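Local atomic coordinates of hypothetical protein PH1789 (Pyrococcus horikoshii, PDB entry 1WR2), a protein that is of unknown function but belongs to the ATP-grasp family of alpha/beta proteins. Residues Y57-L63 with V76-K82. Numbering follows the deposited sequence.
Sequences YPVVLKL and VVMLNIK
Ile81 is the apolar centre of this antiparallel strand pair, which forms one margin of the four-stranded sheet in the smaller alpha/beta lobe of an ATP-grasp fold. The Ile81 side chain (chi1 m, chi2 t) runs along the strand direction, bringing Ile81 CD1 to 3.3 Å from Leu61 CG, while Ile81 CB lies 4.0 Å from Val59 CG2. Val59, Leu61, Met78 and Ile81 share this face, where helix 84-101 covers Met78 and Ile81. On the other face Val60 CG2 meets Leu79 CD2 at 3.5 Å and Val60 CG1 meets Val77 CG1 at 4.2 Å.

The strand axes, 59-63 and 77-81, approach to 4.7 Å at 178°. Val59-Ile81 and Leu61-Met78 are hydrogen-bonded pairs: Val59 N to Ile81 O 3.0 Å, Ile81 N to Val59 O 2.9 Å, Leu61 N to Met78 O 2.9 Å, Met78 N to Leu61 O 2.8 Å. Between these pairs the single residue Val60 faces two, Leu79 and Asn80: a beta bulge, with Asn80 at phi/psi 38/53°, in the left-handed region. Lys62-Val77 is a non-hydrogen-bonded pair, CA-CA 4.3 Å.

Strand 109-114 flanks 59-64 on its other edge, through backbone hydrogen bonds of Val60 with Ala113 and Lys62 with Leu111. The extended Lys62 side chain leads away to a salt bridge with Glu22. At the opposite ends of the pair, Leu63 N donates to Val76 O (3.0 Å), and after the cis Tyr57-Pro58 peptide, Pro58 CA lies 3.1 Å from Ile81 O.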
loop_
_atom_site.group_PDB
_atom_site.type_symbol
_atom_site.label_atom_id
_atom_site.label_comp_id
_atom_site.label_asym_id
_atom_site.label_seq_id
_atom_site.Cartn_x
_atom_site.Cartn_y
_atom_site.Cartn_z
ATOM N N TYR A 57 -5.912 9.699 -18.243
ATOM C CA TYR A 57 -6.652 10.447 -17.224
ATOM C C TYR A 57 -7.997 9.769 -16.952
ATOM O O TYR A 57 -8.519 9.053 -17.806
ATOM C CB TYR A 57 -6.903 11.889 -17.682
ATOM C CG TYR A 57 -5.679 12.779 -17.708
ATOM C CD1 TYR A 57 -4.818 12.794 -18.805
ATOM C CD2 TYR A 57 -5.385 13.615 -16.624
ATOM C CE1 TYR A 57 -3.689 13.632 -18.825
ATOM C CE2 TYR A 57 -4.269 14.445 -16.629
ATOM C CZ TYR A 57 -3.424 14.454 -17.729
ATOM O OH TYR A 57 -2.332 15.294 -17.730
ATOM N N PRO A 58 -8.578 9.987 -15.762
ATOM C CA PRO A 58 -8.078 10.812 -14.655
ATOM C C PRO A 58 -6.987 10.108 -13.852
ATOM O O PRO A 58 -6.962 8.881 -13.765
ATOM C CB PRO A 58 -9.331 11.057 -13.826
ATOM C CG PRO A 58 -10.061 9.754 -13.967
ATOM C CD PRO A 58 -9.924 9.468 -15.453
ATOM N N VAL A 59 -6.093 10.889 -13.254
ATOM C CA VAL A 59 -5.005 10.316 -12.469
ATOM C C VAL A 59 -4.945 10.886 -11.061
ATOM O O VAL A 59 -5.663 11.831 -10.724
ATOM C CB VAL A 59 -3.640 10.559 -13.145
ATOM C CG1 VAL A 59 -3.664 10.018 -14.573
ATOM C CG2 VAL A 59 -3.313 12.049 -13.143
ATOM N N VAL A 60 -4.072 10.292 -10.255
ATOM C CA VAL A 60 -3.843 10.680 -8.869
ATOM C C VAL A 60 -2.398 11.144 -8.743
ATOM O O VAL A 60 -1.510 10.557 -9.360
ATOM C CB VAL A 60 -4.005 9.468 -7.918
ATOM C CG1 VAL A 60 -3.497 9.816 -6.526
ATOM C CG2 VAL A 60 -5.450 9.042 -7.857
ATOM N N LEU A 61 -2.159 12.200 -7.968
ATOM C CA LEU A 61 -0.793 12.658 -7.735
ATOM C C LEU A 61 -0.527 12.464 -6.250
ATOM O O LEU A 61 -1.368 12.800 -5.412
ATOM C CB LEU A 61 -0.604 14.133 -8.117
ATOM C CG LEU A 61 -0.594 14.493 -9.605
ATOM C CD1 LEU A 61 -0.200 15.961 -9.747
ATOM C CD2 LEU A 61 0.404 13.609 -10.369
ATOM N N LYS A 62 0.628 11.895 -5.926
ATOM C CA LYS A 62 1.002 11.648 -4.537
ATOM C C LYS A 62 2.459 12.023 -4.337
ATOM O O LYS A 62 3.349 11.374 -4.886
ATOM C CB LYS A 62 0.832 10.172 -4.185
ATOM C CG LYS A 62 -0.558 9.598 -4.399
ATOM C CD LYS A 62 -0.561 8.148 -3.944
ATOM C CE LYS A 62 -1.904 7.483 -4.106
ATOM N NZ LYS A 62 -1.893 6.102 -3.526
ATOM N N LEU A 63 2.711 13.056 -3.539
ATOM C CA LEU A 63 4.080 13.486 -3.301
ATOM C C LEU A 63 4.839 12.459 -2.482
ATOM O O LEU A 63 4.352 11.981 -1.447
ATOM C CB LEU A 63 4.106 14.840 -2.588
ATOM C CG LEU A 63 5.493 15.444 -2.388
ATOM C CD1 LEU A 63 5.405 16.956 -2.462
ATOM C CD2 LEU A 63 6.067 14.982 -1.061
ATOM N N VAL A 76 -0.872 15.937 0.561
ATOM C CA VAL A 76 0.028 15.912 -0.582
ATOM C C VAL A 76 -0.431 14.866 -1.602
ATOM O O VAL A 76 0.336 14.464 -2.475
ATOM C CB VAL A 76 1.497 15.629 -0.163
ATOM C CG1 VAL A 76 1.991 16.744 0.733
ATOM C CG2 VAL A 76 1.610 14.290 0.550
ATOM N N VAL A 77 -1.683 14.423 -1.468
ATOM C CA VAL A 77 -2.288 13.451 -2.391
ATOM C C VAL A 77 -3.513 14.112 -3.020
ATOM O O VAL A 77 -4.416 14.535 -2.305
ATOM C CB VAL A 77 -2.757 12.159 -1.663
ATOM C CG1 VAL A 77 -3.644 11.316 -2.592
ATOM C CG2 VAL A 77 -1.559 11.342 -1.225
ATOM N N MET A 78 -3.539 14.219 -4.348
ATOM C CA MET A 78 -4.672 14.826 -5.054
ATOM C C MET A 78 -5.303 13.807 -6.003
ATOM O O MET A 78 -4.614 13.174 -6.809
ATOM C CB MET A 78 -4.221 16.071 -5.827
ATOM C CG MET A 78 -3.854 17.262 -4.941
ATOM S SD MET A 78 -5.262 17.878 -3.960
ATOM C CE MET A 78 -4.454 19.129 -2.960
ATOM N N LEU A 79 -6.620 13.661 -5.904
ATOM C CA LEU A 79 -7.342 12.686 -6.704
ATOM C C LEU A 79 -8.122 13.209 -7.908
ATOM O O LEU A 79 -8.296 14.411 -8.095
ATOM C CB LEU A 79 -8.302 11.910 -5.800
ATOM C CG LEU A 79 -7.759 11.302 -4.504
ATOM C CD1 LEU A 79 -8.897 10.575 -3.805
ATOM C CD2 LEU A 79 -6.625 10.335 -4.789
ATOM N N ASN A 80 -8.585 12.260 -8.718
ATOM C CA ASN A 80 -9.379 12.510 -9.913
ATOM C C ASN A 80 -9.007 13.739 -10.740
ATOM O O ASN A 80 -9.857 14.579 -11.051
ATOM C CB ASN A 80 -10.863 12.555 -9.531
ATOM C CG ASN A 80 -11.778 12.303 -10.714
ATOM O OD1 ASN A 80 -12.074 11.155 -11.055
ATOM N ND2 ASN A 80 -12.244 13.379 -11.342
ATOM N N ILE A 81 -7.731 13.829 -11.100
ATOM C CA ILE A 81 -7.220 14.921 -11.922
ATOM C C ILE A 81 -7.636 14.580 -13.354
ATOM O O ILE A 81 -7.122 13.634 -13.948
ATOM C CB ILE A 81 -5.691 14.995 -11.832
ATOM C CG1 ILE A 81 -5.283 15.326 -10.389
ATOM C CG2 ILE A 81 -5.170 16.002 -12.828
ATOM C CD1 ILE A 81 -3.797 15.153 -10.085
ATOM N N LYS A 82 -8.552 15.364 -13.912
ATOM C CA LYS A 82 -9.074 15.076 -15.242
ATOM C C LYS A 82 -8.270 15.507 -16.460
ATOM O O LYS A 82 -8.433 14.930 -17.537
ATOM C CB LYS A 82 -10.495 15.629 -15.353
ATOM C CG LYS A 82 -11.400 15.207 -14.203
ATOM C CD LYS A 82 -12.877 15.448 -14.494
ATOM C CE LYS A 82 -13.159 16.885 -14.924
ATOM N NZ LYS A 82 -12.680 17.156 -16.315
#